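Side-chain contacts in histidine phosphotransfer protein (Medicago truncatula, PDB 4G78), which probably relays phosphoryl groups on an active histidine between cytokinin sensor histidine kinases and response regulators: residues D26-L31 and D41-V46; T48-D53 and H80-S85. All coordinates share one frame; numbering follows the deposited sequence.

How the contacts relate
Both contacts use helix 41-66. Contact 1 comes first along the chain and joins the start of that helix to the short helix 26-32. Contact 2 follows after a single intervening residue and joins the same helix to helix 72-89. The two centres lie about 14 Å apart, and apart from adjoining in sequence the segments of one do not touch those of the other. Contact 2 is buried and falls within the HPt domain, between helix 41-66 and helix 72-89, which carries His80, the predicted phosphorylation site. Contact 1 is partly buried and ties the N-terminal helices to the bundle. Helix 41-66 thus packs against helix 26-32 near its start and against helix 72-89 further on.

Contact 1 of 2, residues D26-L31 and D41-V46; sequences DQFSQL and DFVIEV
The ring of Phe42 meets the carbonyl of Leu31 at its edge and nearly in its plane, with CD2 of Phe42 3.5 Å from O of Leu31. A water lies at the same ring's edge. One face of the Phe42 ring is covered by CG2 of Val46, one turn further along the same helix and set off toward the rim. The other flat group, the ring of Phe28, is approached obliquely by Val43, whose CG2 lies 3.5 Å from CE1 of Phe28. This is helix-helix packing in the all-helical fold of an HPt protein. Helix 26-32 meets the first turns of helix 41-66, and the two segments run at 125° to each other.

Leu31 sits at the middle of the contact. Its two methyls divide between neighbours: CD2 is 3.8 Å from CE2 of Phe42, while CD1 is 3.9 Å from CG1 of Val46. Its CB rests 3.9 Å from CG2 of Val43. In the conformer given, Val43 thus puts one methyl against both Leu31 and Phe28. That branch, CG2, is anti to the backbone N, while chi1 of 66° leaves CG1 between the backbone N and the carbonyl carbon. Phe28 also reaches Leu131 and Leu134 of helix 110-145 and Phe19 of helix 6-20, so its ring joins several helices.

On the outer side of helix 26-32, NE2 of Gln30 gives a nearly straight hydrogen bond (171°) to the syn side of Asp26 OD2, tilted out of the carboxylate plane. In the conformer given, Asp41 forms a salt bridge with Lys142 and a hydrogen bond with Gln139, both of helix 110-145. Between the two segments the polar link is a water. It donates to O of Leu31 at 3.0 Å and accepts from N of Val43 at 3.2 Å.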
ATOM      1  N   ASP A  26     -12.075   1.803   0.761  1.00  7.99           N
ATOM      2  CA  ASP A  26     -12.698   2.317   1.964  1.00  8.34           C
ATOM      3  C   ASP A  26     -11.976   1.935   3.265  1.00  8.22           C
ATOM      4  O   ASP A  26     -12.163   2.623   4.256  1.00  9.30           O
ATOM      5  CB  ASP A  26     -14.157   1.827   2.070  1.00  9.67           C
ATOM      6  CG  ASP A  26     -14.908   2.581   3.153  1.00 10.04           C
ATOM      7  OD1 ASP A  26     -15.094   3.814   2.984  1.00 11.16           O
ATOM      8  OD2 ASP A  26     -15.326   1.959   4.131  1.00 11.44           O
ATOM      9  N   GLN A  27     -11.187   0.867   3.301  1.00  8.59           N
ATOM     10  CA  GLN A  27     -10.427   0.657   4.552  1.00  8.80           C
ATOM     11  C   GLN A  27      -9.506   1.781   4.842  1.00  8.79           C
ATOM     12  O   GLN A  27      -9.282   2.138   6.029  1.00  9.95           O
ATOM     13  CB  GLN A  27      -9.730  -0.695   4.549  1.00  9.45           C
ATOM     14  CG  GLN A  27      -8.804  -0.883   5.775  1.00 10.24           C
ATOM     15  CD  GLN A  27      -9.476  -0.815   7.125  1.00 11.56           C
ATOM     16  OE1 GLN A  27     -10.704  -0.837   7.238  1.00 12.67           O
ATOM     17  NE2 GLN A  27      -8.655  -0.749   8.116  1.00 13.80           N
ATOM     18  N   PHE A  28      -8.921   2.410   3.818  1.00  8.36           N
ATOM     19  CA  PHE A  28      -8.099   3.580   4.041  1.00  8.46           C
ATOM     20  C   PHE A  28      -8.957   4.718   4.627  1.00  8.72           C
ATOM     21  O   PHE A  28      -8.576   5.418   5.543  1.00 10.00           O
ATOM     22  CB  PHE A  28      -7.387   4.012   2.770  1.00  8.75           C
ATOM     23  CG  PHE A  28      -6.428   5.137   2.996  1.00  9.91           C
ATOM     24  CD1 PHE A  28      -5.141   4.843   3.497  1.00 12.27           C
ATOM     25  CD2 PHE A  28      -6.787   6.443   2.728  1.00 11.81           C
ATOM     26  CE1 PHE A  28      -4.298   5.913   3.709  1.00 15.49           C
ATOM     27  CE2 PHE A  28      -5.870   7.481   2.945  1.00 14.91           C
ATOM     28  CZ  PHE A  28      -4.615   7.170   3.410  1.00 17.19           C
ATOM     29  N   SER A  29     -10.160   4.909   4.032  1.00  9.00           N
ATOM     30  CA  SER A  29     -11.077   5.897   4.573  1.00  9.69           C
ATOM     31  C   SER A  29     -11.381   5.633   6.051  1.00 10.07           C
ATOM     32  O   SER A  29     -11.514   6.591   6.830  1.00 11.63           O
ATOM     33  CB  SER A  29     -12.396   5.864   3.764  1.00 10.30           C
ATOM     34  OG  SER A  29     -12.187   6.053   2.403  1.00 11.20           O
ATOM     35  N   GLN A  30     -11.540   4.390   6.410  1.00 10.13           N
ATOM     36  CA  GLN A  30     -11.789   4.034   7.843  1.00 11.50           C
ATOM     37  C   GLN A  30     -10.636   4.493   8.683  1.00 11.64           C
ATOM     38  O   GLN A  30     -10.833   4.960   9.810  1.00 14.88           O
ATOM     39  CB  GLN A  30     -12.023   2.560   7.996  1.00 13.11           C
ATOM     40  CG  GLN A  30     -13.265   2.046   7.336  1.00 15.63           C
ATOM     41  CD  GLN A  30     -14.511   2.638   7.810  1.00 19.23           C
ATOM     42  OE1 GLN A  30     -14.633   2.928   9.028  1.00 24.16           O
ATOM     43  NE2 GLN A  30     -15.456   2.932   6.976  1.00 23.06           N
ATOM     44  N   LEU A  31      -9.410   4.295   8.245  1.00 10.71           N
ATOM     45  CA  LEU A  31      -8.230   4.781   9.011  1.00 11.14           C
ATOM     46  C   LEU A  31      -8.270   6.250   9.160  1.00 12.45           C
ATOM     47  O   LEU A  31      -7.780   6.785  10.176  1.00 14.95           O
ATOM     48  CB  LEU A  31      -6.971   4.312   8.367  1.00 11.47           C
ATOM     49  CG  LEU A  31      -6.679   2.843   8.293  1.00 12.74           C
ATOM     50  CD1 LEU A  31      -5.367   2.606   7.513  1.00 16.57           C
ATOM     51  CD2 LEU A  31      -6.675   2.181   9.708  1.00 14.76           C
ATOM     52  N   ASP A  41      -2.127  11.643  12.183  0.60 16.52           N
ATOM     53  CA  ASP A  41      -0.900  10.875  12.297  0.60 14.84           C
ATOM     54  C   ASP A  41      -1.235   9.432  12.607  0.60 15.30           C
ATOM     55  O   ASP A  41      -0.389   8.733  12.275  0.60 17.08           O
ATOM     56  CB  ASP A  41       0.019  11.536  13.276  0.60 15.06           C
ATOM     57  CG  ASP A  41       0.514  12.884  12.990  0.60 19.50           C
ATOM     58  OD1 ASP A  41       0.675  13.319  11.844  0.60 28.79           O
ATOM     59  OD2 ASP A  41       0.913  13.614  13.960  0.60 21.87           O
ATOM     60  N   PHE A  42      -2.535   9.147  12.964  1.00 17.99           N
ATOM     61  CA  PHE A  42      -2.752   7.743  13.177  1.00 14.88           C
ATOM     62  C   PHE A  42      -2.524   6.978  11.889  1.00 11.90           C
ATOM     63  O   PHE A  42      -1.888   5.939  11.844  1.00 11.49           O
ATOM     64  CB  PHE A  42      -4.212   7.543  13.747  1.00 13.52           C
ATOM     65  CG  PHE A  42      -4.694   6.139  13.645  1.00 10.82           C
ATOM     66  CD1 PHE A  42      -4.151   5.103  14.395  1.00 10.47           C
ATOM     67  CD2 PHE A  42      -5.709   5.842  12.774  1.00 12.14           C
ATOM     68  CE1 PHE A  42      -4.717   3.829  14.294  1.00 11.10           C
ATOM     69  CE2 PHE A  42      -6.233   4.576  12.688  1.00 13.21           C
ATOM     70  CZ  PHE A  42      -5.744   3.577  13.451  1.00 11.37           C
ATOM     71  N   VAL A  43      -3.090   7.494  10.784  1.00 11.97           N
ATOM     72  CA  VAL A  43      -2.928   6.787   9.495  0.51 11.56           C
ATOM     73  C   VAL A  43      -1.483   6.734   9.083  1.00 10.40           C
ATOM     74  O   VAL A  43      -1.044   5.731   8.526  1.00 10.74           O
ATOM     75  CB  VAL A  43      -3.919   7.347   8.422  0.51 12.43           C
ATOM     76  CG1 VAL A  43      -3.671   8.790   8.001  0.51 14.47           C
ATOM     77  CG2 VAL A  43      -3.993   6.443   7.177  0.51 12.13           C
ATOM     78  N   ILE A  44      -0.702   7.795   9.345  1.00 11.36           N
ATOM     79  CA  ILE A  44       0.720   7.792   9.031  1.00 11.72           C
ATOM     80  C   ILE A  44       1.427   6.710   9.832  1.00 11.26           C
ATOM     81  O   ILE A  44       2.279   6.001   9.301  1.00 12.40           O
ATOM     82  CB  ILE A  44       1.388   9.182   9.186  1.00 14.53           C
ATOM     83  CG1 ILE A  44       0.691  10.204   8.275  1.00 17.56           C
ATOM     84  CG2 ILE A  44       2.877   9.114   8.974  1.00 18.51           C
ATOM     85  CD1 ILE A  44       1.146  11.633   8.420  1.00 19.06           C
ATOM     86  N   GLU A  45       1.100   6.602  11.129  1.00 11.22           N
ATOM     87  CA  GLU A  45       1.711   5.587  11.994  1.00 11.68           C
ATOM     88  C   GLU A  45       1.428   4.171  11.426  1.00 10.90           C
ATOM     89  O   GLU A  45       2.314   3.321  11.371  1.00 12.51           O
ATOM     90  CB  GLU A  45       1.336   5.694  13.432  1.00 13.74           C
ATOM     91  CG  GLU A  45       1.773   7.001  14.075  1.00 18.21           C
ATOM     92  CD  GLU A  45       3.250   7.411  14.018  1.00 20.52           C
ATOM     93  OE1 GLU A  45       3.965   6.818  14.858  1.00 32.49           O
ATOM     94  OE2 GLU A  45       3.595   8.259  13.195  1.00 37.23           O
ATOM     95  N   VAL A  46       0.161   3.938  11.109  1.00  9.36           N
ATOM     96  CA  VAL A  46      -0.249   2.640  10.547  1.00  8.70           C
ATOM     97  C   VAL A  46       0.512   2.380   9.236  1.00  9.08           C
ATOM     98  O   VAL A  46       1.029   1.265   9.040  1.00  9.36           O
ATOM     99  CB  VAL A  46      -1.741   2.597  10.321  1.00  8.39           C
ATOM    100  CG1 VAL A  46      -2.153   1.416   9.470  1.00  9.02           C
ATOM    101  CG2 VAL A  46      -2.507   2.560  11.647  1.00 10.22           C
TER
HETATM  102  O   HOH W   1      -5.874   9.059  10.858  0.58 14.08           O

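Contact 2 of 2, residues T48-D53 and H80-S85; sequences TMFFDD and HQQKGS
Phe50, in the conformer given, turns the edge of its ring to Ser85, and OG of Ser85 lies near the ring plane, 3.2 Å from CD1 of Phe50. The hydroxyl also lies 3.4 Å from CE1 of Phe50, so it faces the bond between these two ring carbons. Ser85 OG reaches the ring because it stands anti to its own backbone N, with chi1 at 176°.

Gln82, one turn earlier, comes to the same end of the ring from another direction. Its NE2 is 3.6 Å from CE1 of Phe50 and 3.7 Å from CZ of Phe50. The approach is oblique, and the ring and amide planes are 55° apart. Both polar atoms make van der Waals contact with the ring, not hydrogen bonds. The contact lies in the helical bundle of the HPt domain, where helices 41-66 and 72-89 pack together. Helix 72-89 carries His80, the predicted phosphorylation site, unmodified here.

Helix 110-145 adds Tyr124 to the surroundings of Phe50, and Ser86 and Val89 of helix 72-89 also touch the ring. A bend at chi2 (63°) brings NE2 of Gln82 beside the ring, where a hydrogen bond to OG of Ser54, on the turn after Phe50, satisfies it.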
ATOM      1  N   THR A  48       3.333   3.515   8.161  1.00 10.60           N
ATOM      2  CA  THR A  48       4.765   3.255   8.331  1.00 11.69           C
ATOM      3  C   THR A  48       4.953   1.775   8.747  1.00 10.01           C
ATOM      4  O   THR A  48       5.877   1.117   8.256  1.00 11.26           O
ATOM      5  CB  THR A  48       5.321   4.233   9.353  1.00 14.74           C
ATOM      6  OG1 THR A  48       5.229   5.514   8.886  1.00 19.20           O
ATOM      7  CG2 THR A  48       6.765   3.834   9.715  1.00 21.37           C
ATOM      8  N   MET A  49       4.115   1.279   9.605  1.00  9.70           N
ATOM      9  CA  MET A  49       4.174  -0.146  10.006  1.00  9.71           C
ATOM     10  C   MET A  49       3.982  -1.045   8.788  1.00  9.12           C
ATOM     11  O   MET A  49       4.682  -2.031   8.611  1.00  9.88           O
ATOM     12  CB  MET A  49       3.151  -0.409  11.094  1.00  9.85           C
ATOM     13  CG  MET A  49       3.480   0.243  12.406  1.00 10.22           C
ATOM     14  SD  MET A  49       2.068   0.080  13.558  1.00 10.75           S
ATOM     15  CE  MET A  49       2.762   0.952  14.956  1.00 13.43           C
ATOM     16  N   PHE A  50       2.973  -0.719   7.979  1.00  9.00           N
ATOM     17  CA  PHE A  50       2.676  -1.465   6.766  1.00  9.08           C
ATOM     18  C   PHE A  50       3.836  -1.415   5.780  1.00  8.87           C
ATOM     19  O   PHE A  50       4.187  -2.452   5.192  1.00  9.59           O
ATOM     20  CB  PHE A  50       1.385  -0.897   6.152  1.00  9.50           C
ATOM     21  CG  PHE A  50       1.128  -1.415   4.754  1.00  9.24           C
ATOM     22  CD1 PHE A  50       0.636  -2.650   4.528  1.00  9.40           C
ATOM     23  CD2 PHE A  50       1.377  -0.593   3.670  1.00 10.52           C
ATOM     24  CE1 PHE A  50       0.400  -3.135   3.284  1.00 10.46           C
ATOM     25  CE2 PHE A  50       1.147  -1.034   2.379  1.00 11.50           C
ATOM     26  CZ  PHE A  50       0.630  -2.353   2.215  1.00 11.26           C
ATOM     27  N   PHE A  51       4.442  -0.265   5.580  1.00  9.29           N
ATOM     28  CA  PHE A  51       5.554  -0.146   4.627  1.00  9.73           C
ATOM     29  C   PHE A  51       6.722  -1.024   5.099  1.00 10.37           C
ATOM     30  O   PHE A  51       7.343  -1.730   4.291  1.00 10.70           O
ATOM     31  CB  PHE A  51       6.038   1.303   4.490  1.00 11.02           C
ATOM     32  CG  PHE A  51       5.075   2.289   3.881  1.00 10.72           C
ATOM     33  CD1 PHE A  51       4.102   1.942   2.985  1.00 11.25           C
ATOM     34  CD2 PHE A  51       5.177   3.630   4.274  1.00 13.06           C
ATOM     35  CE1 PHE A  51       3.235   2.887   2.475  1.00 12.21           C
ATOM     36  CE2 PHE A  51       4.316   4.586   3.722  1.00 14.27           C
ATOM     37  CZ  PHE A  51       3.393   4.219   2.860  1.00 13.30           C
ATOM     38  N   ASP A  52       7.037  -0.974   6.389  1.00 10.34           N
ATOM     39  CA  ASP A  52       8.174  -1.727   6.865  1.00 11.56           C
ATOM     40  C   ASP A  52       7.937  -3.237   6.680  1.00 11.09           C
ATOM     41  O   ASP A  52       8.810  -3.971   6.184  1.00 12.85           O
ATOM     42  CB  ASP A  52       8.417  -1.343   8.319  1.00 13.85           C
ATOM     43  CG  ASP A  52       9.042   0.025   8.533  1.00 17.79           C
ATOM     44  OD1 ASP A  52       9.453   0.709   7.534  1.00 23.03           O
ATOM     45  OD2 ASP A  52       8.998   0.462   9.698  1.00 24.16           O
ATOM     46  N   ASP A  53       6.741  -3.716   7.018  1.00 10.63           N
ATOM     47  CA  ASP A  53       6.423  -5.141   6.834  1.00 11.07           C
ATOM     48  C   ASP A  53       6.429  -5.524   5.379  1.00  9.90           C
ATOM     49  O   ASP A  53       6.922  -6.588   4.989  1.00 10.60           O
ATOM     50  CB  ASP A  53       5.102  -5.497   7.477  1.00 13.24           C
ATOM     51  CG  ASP A  53       5.196  -5.521   9.062  1.00 16.23           C
ATOM     52  OD1 ASP A  53       6.285  -5.411   9.631  1.00 20.88           O
ATOM     53  OD2 ASP A  53       4.119  -5.630   9.616  1.00 19.88           O
ATOM     54  N   HIS A  80      -0.254 -14.458   0.393  1.00 12.44           N
ATOM     55  CA  HIS A  80      -1.404 -14.417   1.234  1.00 13.22           C
ATOM     56  C   HIS A  80      -1.225 -13.489   2.390  1.00 11.77           C
ATOM     57  O   HIS A  80      -2.134 -12.705   2.774  1.00 12.61           O
ATOM     58  CB  HIS A  80      -1.703 -15.852   1.736  1.00 18.42           C
ATOM     59  CG  HIS A  80      -2.897 -15.971   2.605  1.00 25.79           C
ATOM     60  ND1 HIS A  80      -2.968 -16.081   4.028  1.00 36.30           N
ATOM     61  CD2 HIS A  80      -4.175 -15.957   2.146  1.00 34.64           C
ATOM     62  CE1 HIS A  80      -4.245 -16.097   4.325  1.00 43.20           C
ATOM     63  NE2 HIS A  80      -5.032 -16.005   3.197  1.00 42.89           N
ATOM     64  N   GLN A  81      -0.057 -13.495   3.023  1.00 11.56           N
ATOM     65  CA  GLN A  81       0.237 -12.574   4.106  0.60 11.35           C
ATOM     66  C   GLN A  81       0.158 -11.145   3.613  1.00 10.84           C
ATOM     67  O   GLN A  81      -0.420 -10.269   4.268  1.00 11.46           O
ATOM     68  CB  GLN A  81       1.549 -12.891   4.787  0.60 12.04           C
ATOM     69  CG  GLN A  81       2.060 -11.830   5.772  0.60 14.55           C
ATOM     70  CD  GLN A  81       1.261 -11.848   7.051  0.60 17.43           C
ATOM     71  OE1 GLN A  81       0.738 -12.887   7.502  0.60 22.90           O
ATOM     72  NE2 GLN A  81       1.202 -10.644   7.701  0.60 18.83           N
ATOM     73  N   GLN A  82       0.795 -10.850   2.465  1.00 10.26           N
ATOM     74  CA  GLN A  82       0.742  -9.485   1.931  1.00  9.66           C
ATOM     75  C   GLN A  82      -0.661  -9.090   1.558  1.00  9.43           C
ATOM     76  O   GLN A  82      -1.029  -7.909   1.688  1.00  9.74           O
ATOM     77  CB  GLN A  82       1.707  -9.353   0.756  1.00  9.58           C
ATOM     78  CG  GLN A  82       1.845  -7.929   0.258  1.00  9.52           C
ATOM     79  CD  GLN A  82       2.428  -6.987   1.261  1.00  9.28           C
ATOM     80  OE1 GLN A  82       3.325  -7.348   2.033  1.00 10.52           O
ATOM     81  NE2 GLN A  82       1.966  -5.725   1.304  1.00  9.91           N
ATOM     82  N   LYS A  83      -1.477 -10.008   1.086  1.00  9.92           N
ATOM     83  CA  LYS A  83      -2.859  -9.682   0.753  1.00 10.33           C
ATOM     84  C   LYS A  83      -3.578  -9.149   1.984  1.00 10.35           C
ATOM     85  O   LYS A  83      -4.260  -8.129   1.926  1.00 10.52           O
ATOM     86  CB  LYS A  83      -3.561 -10.927   0.216  1.00 11.52           C
ATOM     87  CG  LYS A  83      -4.924 -10.612  -0.378  1.00 16.21           C
ATOM     88  CD  LYS A  83      -5.710 -11.882  -0.594  1.00 26.28           C
ATOM     89  CE  LYS A  83      -5.225 -12.774  -1.651  1.00 35.12           C
ATOM     90  NZ  LYS A  83      -6.293 -13.776  -2.010  1.00 48.92           N
ATOM     91  N   GLY A  84      -3.461  -9.872   3.120  1.00 10.73           N
ATOM     92  CA  GLY A  84      -4.158  -9.463   4.315  1.00 11.61           C
ATOM     93  C   GLY A  84      -3.597  -8.146   4.876  1.00 10.55           C
ATOM     94  O   GLY A  84      -4.342  -7.304   5.378  1.00 11.14           O
ATOM     95  N   SER A  85      -2.296  -7.963   4.794  1.00 10.03           N
ATOM     96  CA  SER A  85      -1.688  -6.731   5.252  1.00  9.85           C
ATOM     97  C   SER A  85      -2.206  -5.547   4.415  1.00  9.20           C
ATOM     98  O   SER A  85      -2.554  -4.483   4.929  1.00  9.66           O
ATOM     99  CB  SER A  85      -0.180  -6.861   5.123  1.00 11.35           C
ATOM    100  OG  SER A  85       0.527  -5.738   5.449  1.00 12.54           O
TER